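Local structure of putative metal-dependent phosphoesterase (3O0F) at residues Ala108-Leu111 / Arg112-Lys115; Phe125-Thr128 / Trp129-Leu133; Arg242-Leu245 / Leu246-Ala250. The protein is a metal-dependent phosphoesterase of the PHP family that binds AMP beside a cluster of two iron ions and one zinc ion. All coordinates share one frame; numbering follows the deposited sequence.

Contact 1: Ala108-Leu111 / Arg112-Lys115; sequences AARL and RRTK. With AMP (adenosine monophosphate), chain B.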
# COMPACT_ATOMS: atom_id res chain seq x y z
N ALA A 108 15.99 -2.21 1.54
CA ALA A 108 17.17 -3.07 1.64
C ALA A 108 16.84 -4.33 2.45
O ALA A 108 17.26 -5.45 2.09
CB ALA A 108 18.42 -2.28 2.25
N ALA A 109 16.10 -4.19 3.55
CA ALA A 109 15.66 -5.35 4.34
C ALA A 109 14.77 -6.31 3.49
O ALA A 109 14.96 -7.54 3.49
CB ALA A 109 14.92 -4.87 5.64
N ARG A 110 13.79 -5.74 2.77
CA ARG A 110 12.99 -6.46 1.74
C ARG A 110 13.82 -7.22 0.67
O ARG A 110 13.57 -8.39 0.38
CB ARG A 110 12.06 -5.51 1.01
CG ARG A 110 10.81 -5.12 1.78
CD ARG A 110 9.95 -4.14 0.94
NE ARG A 110 8.57 -4.11 1.46
CZ ARG A 110 7.69 -5.10 1.33
NH1 ARG A 110 7.99 -6.21 0.66
NH2 ARG A 110 6.48 -4.99 1.87
N LEU A 111 14.81 -6.55 0.11
CA LEU A 111 15.68 -7.17 -0.87
C LEU A 111 16.40 -8.39 -0.28
O LEU A 111 16.44 -9.46 -0.90
CB LEU A 111 16.72 -6.18 -1.35
CG LEU A 111 17.58 -6.64 -2.52
CD1 LEU A 111 16.65 -6.98 -3.67
CD2 LEU A 111 18.62 -5.58 -2.95
N ARG A 112 16.98 -8.20 0.90
CA ARG A 112 17.74 -9.22 1.58
C ARG A 112 16.89 -10.43 1.90
O ARG A 112 17.28 -11.57 1.66
CB ARG A 112 18.29 -8.64 2.88
CG ARG A 112 19.42 -9.42 3.46
CD ARG A 112 20.03 -8.71 4.65
NE ARG A 112 19.60 -9.31 5.90
CZ ARG A 112 20.03 -10.49 6.33
NH1 ARG A 112 20.89 -11.18 5.60
NH2 ARG A 112 19.60 -10.97 7.48
N ARG A 113 15.71 -10.16 2.45
CA ARG A 113 14.74 -11.16 2.82
C ARG A 113 14.23 -11.96 1.62
O ARG A 113 14.00 -13.19 1.69
CB ARG A 113 13.55 -10.42 3.44
CG ARG A 113 12.63 -11.17 4.34
CD ARG A 113 11.40 -11.80 3.67
NE ARG A 113 10.72 -11.00 2.67
CZ ARG A 113 9.40 -10.87 2.54
NH1 ARG A 113 8.52 -11.44 3.37
NH2 ARG A 113 8.94 -10.11 1.57
N THR A 114 13.97 -11.24 0.53
CA THR A 114 13.29 -11.82 -0.62
C THR A 114 14.29 -12.71 -1.35
O THR A 114 13.93 -13.79 -1.81
CB THR A 114 12.63 -10.70 -1.49
OG1 THR A 114 11.64 -10.02 -0.70
CG2 THR A 114 11.94 -11.28 -2.72
N LYS A 115 15.55 -12.30 -1.37
CA LYS A 115 16.64 -13.14 -1.89
C LYS A 115 16.74 -14.44 -1.09
O LYS A 115 16.86 -15.50 -1.65
CB LYS A 115 17.98 -12.42 -1.81
CG LYS A 115 18.24 -11.40 -2.89
CD LYS A 115 19.64 -10.77 -2.71
CE LYS A 115 20.08 -10.00 -3.96
NZ LYS A 115 21.08 -8.94 -3.64
P AMP B . 5.53 -8.97 1.43
O1P AMP B . 5.31 -7.61 1.97
O2P AMP B . 6.77 -8.99 0.58
O3P AMP B . 5.46 -10.10 2.46
O5' AMP B . 4.32 -9.25 0.40
C5' AMP B . 3.00 -9.38 0.88
C4' AMP B . 2.15 -8.48 0.04
O4' AMP B . 1.85 -9.06 -1.26
C3' AMP B . 0.82 -8.20 0.73
O3' AMP B . 0.82 -6.86 1.21
C2' AMP B . -0.11 -8.33 -0.47
O2' AMP B . -1.52 -8.11 -0.43
C1' AMP B . 0.73 -8.33 -1.74
N9 AMP B . 0.04 -8.96 -2.89
C8 AMP B . 0.09 -8.50 -4.14
N7 AMP B . -0.63 -9.31 -4.95
C5 AMP B . -1.15 -10.30 -4.21
C6 AMP B . -2.00 -11.47 -4.45
N6 AMP B . -2.48 -11.77 -5.70
N1 AMP B . -2.28 -12.25 -3.38
C2 AMP B . -1.83 -12.00 -2.14
N3 AMP B . -1.05 -10.95 -1.85
C4 AMP B . -0.70 -10.07 -2.83
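The guanidinium groups of R110 and R113 both present an edge to the phosphate of AMP, with O2P in the plane of each; R110 NH1 and R113 NH2 lie 4.1 Å apart, gathered round the shared anion. They stand on successive turns of helix 97-124 and form part of the AMP pocket of this PHP-family enzyme. R110 reaches O2P through NH1 at 3.0 Å and O1P through NH2 at 2.9 Å, while a weak second bond runs from NH1 to O1P. R113 NH2 lies 2.6 Å from O2P, and its NH1 holds O3P weakly. Arginine suits both places because one planar cation can offer several N-H groups to an anion. The R110 chain runs extended from CG to NE, whereas R113 bends at chi2 (-93°) and chi3 to bring its head to the same phosphate. D51 pairs with R110 NE, and T77 and the carbonyl of I144 take further N-H groups, fixing the plane's rotation. A leucine at R110 would probably leave O1P without these donors and D51 without its cationic mate. Behind the pair, T114 is buried, its hydroxyl satisfied within the helix: OG1 donates to R110 O over 2.7 Å, from the face of that carbonyl opposite to T114 N.

Contact 2: Phe125-Thr128 / Trp129-Leu133; sequences FPIT and WDDVL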
# COMPACT_ATOMS: atom_id res chain seq x y z
N PHE A 125 11.78 -25.62 -6.32
CA PHE A 125 11.02 -25.12 -7.47
C PHE A 125 11.95 -24.60 -8.56
O PHE A 125 13.06 -24.16 -8.29
CB PHE A 125 10.09 -23.98 -7.05
CG PHE A 125 8.97 -24.39 -6.13
CD1 PHE A 125 7.81 -24.96 -6.63
CD2 PHE A 125 9.07 -24.18 -4.75
CE1 PHE A 125 6.77 -25.34 -5.77
CE2 PHE A 125 8.03 -24.55 -3.88
CZ PHE A 125 6.88 -25.14 -4.39
N PRO A 126 11.50 -24.60 -9.81
CA PRO A 126 12.37 -24.09 -10.88
C PRO A 126 12.30 -22.56 -10.97
O PRO A 126 11.66 -22.03 -11.89
CB PRO A 126 11.79 -24.74 -12.14
CG PRO A 126 10.30 -24.82 -11.83
CD PRO A 126 10.18 -25.03 -10.33
N ILE A 127 12.94 -21.89 -10.01
CA ILE A 127 13.04 -20.43 -9.96
C ILE A 127 14.47 -20.06 -9.60
O ILE A 127 15.13 -20.79 -8.85
CB ILE A 127 12.10 -19.83 -8.90
CG1 ILE A 127 10.69 -19.69 -9.46
CG2 ILE A 127 12.59 -18.44 -8.44
CD1 ILE A 127 10.58 -18.70 -10.58
N THR A 128 14.95 -18.95 -10.15
CA THR A 128 16.27 -18.42 -9.81
C THR A 128 16.07 -16.98 -9.43
O THR A 128 15.02 -16.39 -9.69
CB THR A 128 17.24 -18.52 -11.02
OG1 THR A 128 16.75 -17.71 -12.11
CG2 THR A 128 17.39 -20.01 -11.52
N TRP A 129 17.08 -16.38 -8.83
CA TRP A 129 17.02 -14.97 -8.52
C TRP A 129 16.74 -14.18 -9.79
O TRP A 129 15.91 -13.28 -9.77
CB TRP A 129 18.30 -14.49 -7.81
CG TRP A 129 18.22 -13.06 -7.38
CD1 TRP A 129 19.08 -12.05 -7.73
CD2 TRP A 129 17.21 -12.46 -6.56
NE1 TRP A 129 18.66 -10.86 -7.16
CE2 TRP A 129 17.53 -11.09 -6.43
CE3 TRP A 129 16.07 -12.96 -5.90
CZ2 TRP A 129 16.75 -10.20 -5.68
CZ3 TRP A 129 15.30 -12.07 -5.14
CH2 TRP A 129 15.65 -10.71 -5.04
N ASP A 130 17.36 -14.55 -10.92
CA ASP A 130 17.09 -13.86 -12.18
C ASP A 130 15.66 -13.95 -12.70
O ASP A 130 15.19 -13.05 -13.41
CB ASP A 130 18.01 -14.35 -13.31
CG ASP A 130 19.44 -13.86 -13.16
OD1 ASP A 130 19.70 -12.99 -12.30
OD2 ASP A 130 20.31 -14.35 -13.92
N ASP A 131 14.97 -15.05 -12.43
CA ASP A 131 13.57 -15.12 -12.84
C ASP A 131 12.77 -14.09 -12.05
O ASP A 131 11.87 -13.42 -12.58
CB ASP A 131 13.01 -16.54 -12.62
CG ASP A 131 13.81 -17.61 -13.37
OD1 ASP A 131 14.43 -17.29 -14.42
OD2 ASP A 131 13.81 -18.77 -12.90
N VAL A 132 13.13 -13.91 -10.78
CA VAL A 132 12.44 -12.90 -9.94
C VAL A 132 12.79 -11.50 -10.41
O VAL A 132 11.90 -10.64 -10.58
CB VAL A 132 12.75 -13.05 -8.45
CG1 VAL A 132 12.01 -11.97 -7.63
CG2 VAL A 132 12.37 -14.45 -7.97
N LEU A 133 14.08 -11.26 -10.62
CA LEU A 133 14.53 -9.98 -11.14
C LEU A 133 13.82 -9.66 -12.46
O LEU A 133 13.51 -8.51 -12.70
CB LEU A 133 16.05 -9.95 -11.32
CG LEU A 133 16.93 -9.78 -10.08
CD1 LEU A 133 18.41 -9.63 -10.51
CD2 LEU A 133 16.48 -8.60 -9.21
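T128 and D131 meet in a capping box at the start of helix 129-133. T128, the N-cap, accepts from D131 N through OG1 at 3.2 Å, and D131 returns the bond by taking T128 N on OD2 at 3.0 Å. That N-H comes from above the carboxylate, 53° out of its plane. The threonine hydroxyl sits between its own backbone N and carbonyl carbon (chi1 63°), which brings OG1 to the N-H of D131 in the first turn. A short hydroxyl and a short carboxylate suit these two positions, each just long enough to reach the other's backbone. The close-packed side belongs to I127 and V132: their CG2 methyls meet at 4.0 Å, the side chains crossing at about a right angle, and both are buried against A152 of helix 146-155 and V118 of helix 97-124. I127 CD1 also rests on D131 CB, 3.8 Å away. The other side is looser, with T128, D130 and P126 exposed; P126 centres an inverse gamma turn leading into the cap. The D131 N-H, bonded only weakly to the T128 carbonyl, thus gains a side-chain acceptor, the N-cap's own N-H is taken by the D131 carboxylate, and that negative charge would probably be favoured by the helix dipole.

Contact 3: Arg242-Leu245 / Leu246-Ala250; sequences RERL and LTIAA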
# COMPACT_ATOMS: atom_id res chain seq x y z
N ARG A 242 -16.13 -2.83 9.56
CA ARG A 242 -16.47 -1.49 9.06
C ARG A 242 -17.24 -0.74 10.13
O ARG A 242 -16.88 0.39 10.44
CB ARG A 242 -17.23 -1.57 7.73
CG ARG A 242 -16.42 -2.23 6.62
CD ARG A 242 -17.20 -2.17 5.29
NE ARG A 242 -16.46 -2.79 4.19
CZ ARG A 242 -16.72 -2.59 2.90
NH1 ARG A 242 -17.71 -1.79 2.53
NH2 ARG A 242 -15.98 -3.18 1.99
N GLU A 243 -18.24 -1.36 10.76
CA GLU A 243 -18.98 -0.63 11.83
C GLU A 243 -18.10 -0.29 13.03
O GLU A 243 -18.17 0.80 13.58
CB GLU A 243 -20.19 -1.42 12.33
CG GLU A 243 -21.40 -1.39 11.37
CD GLU A 243 -22.38 -2.54 11.61
OE1 GLU A 243 -22.31 -3.15 12.72
OE2 GLU A 243 -23.19 -2.86 10.71
N ARG A 244 -17.25 -1.22 13.41
CA ARG A 244 -16.31 -0.98 14.51
C ARG A 244 -15.36 0.21 14.17
O ARG A 244 -15.16 1.12 14.97
CB ARG A 244 -15.55 -2.28 14.81
CG ARG A 244 -14.26 -2.11 15.57
CD ARG A 244 -13.69 -3.42 16.08
NE ARG A 244 -12.41 -3.10 16.70
CZ ARG A 244 -11.22 -3.21 16.13
NH1 ARG A 244 -11.08 -3.77 14.93
NH2 ARG A 244 -10.13 -2.80 16.78
N LEU A 245 -14.81 0.22 12.98
CA LEU A 245 -13.84 1.27 12.63
C LEU A 245 -14.52 2.64 12.46
O LEU A 245 -13.94 3.67 12.79
CB LEU A 245 -13.07 0.85 11.34
CG LEU A 245 -12.16 -0.40 11.39
CD1 LEU A 245 -11.73 -0.77 9.94
CD2 LEU A 245 -10.88 -0.21 12.28
N LEU A 246 -15.75 2.65 11.92
CA LEU A 246 -16.51 3.90 11.76
C LEU A 246 -16.82 4.51 13.13
O LEU A 246 -16.81 5.72 13.28
CB LEU A 246 -17.83 3.63 11.02
CG LEU A 246 -17.75 3.37 9.52
CD1 LEU A 246 -19.10 2.88 9.01
CD2 LEU A 246 -17.22 4.60 8.73
N THR A 247 -17.09 3.66 14.11
CA THR A 247 -17.36 4.11 15.44
C THR A 247 -16.14 4.73 16.07
O THR A 247 -16.25 5.79 16.70
CB THR A 247 -17.91 2.96 16.32
OG1 THR A 247 -19.13 2.51 15.73
CG2 THR A 247 -18.16 3.43 17.76
N ILE A 248 -14.98 4.08 15.93
CA ILE A 248 -13.74 4.62 16.43
C ILE A 248 -13.41 5.96 15.75
O ILE A 248 -13.06 6.94 16.43
CB ILE A 248 -12.56 3.64 16.25
CG1 ILE A 248 -12.76 2.40 17.17
CG2 ILE A 248 -11.21 4.38 16.50
CD1 ILE A 248 -11.90 1.20 16.79
N ALA A 249 -13.57 6.01 14.43
CA ALA A 249 -13.36 7.24 13.68
C ALA A 249 -14.32 8.37 14.13
O ALA A 249 -13.88 9.51 14.33
CB ALA A 249 -13.42 6.97 12.14
N ALA A 250 -15.60 8.08 14.33
CA ALA A 250 -16.55 9.11 14.79
C ALA A 250 -16.16 9.62 16.17
O ALA A 250 -16.16 10.82 16.38
CB ALA A 250 -17.97 8.59 14.83
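Helix 239-252 is the connecting helix of a beta-alpha-beta unit, and within it the L246 side chain lies beside the preceding turn, its CG 3.2 Å from R242 O. L246 N donates to R242 O at 2.9 Å. One residue on, T247 gives E243 O two donors, its N at 3.1 Å and its OG1 at 2.9 Å, which arrive from opposite faces of the carbonyl plane. With OG1 anti to its carbonyl carbon (chi1 -61°), the hydroxyl faces back along the helix, which lets a threonine on this exposed side meet its polar need locally. In the unit as a whole, the helix follows strand 229-233 and leads to strand 255-258, and its residues divide by face. L245 is buried against V232, L246 touches W233 and V256, and small A249 also touches V256. I248 packs on helix 216-225, touching L219 and I223. Its CD1 lies 4.2 Å from R244 CG, the arginine's aliphatic stem serving as an apolar neighbour. The R244 head is occupied elsewhere, NH1 with Q241 and NH2 with D216 in a salt bridge. A249 N closes its turn on L245 O at 2.9 Å, and A249 CB lies 3.4 Å from that oxygen.

Contacts 1 and 2 are neighbours, their centres 14 Å apart, and they touch through W129. The indole of this residue lies against helix 97-124, with K115 CG 3.4 Å from W129 CZ2 and L111 CD1 3.8 Å from the same atom. The capped helix of contact 2 thus packs on the side of contact 1 that carries L111 and K115, while R110 and R113 reach AMP. The side chain of W129 is about 9 Å from the side chain of each of those arginines, and that of V132 about 10 Å from AMP. Contact 3 lies on the opposite side of the chain's centre, about 36 Å from contact 1 between centres; the side chain of its L245 is about 13 Å from an iron ion.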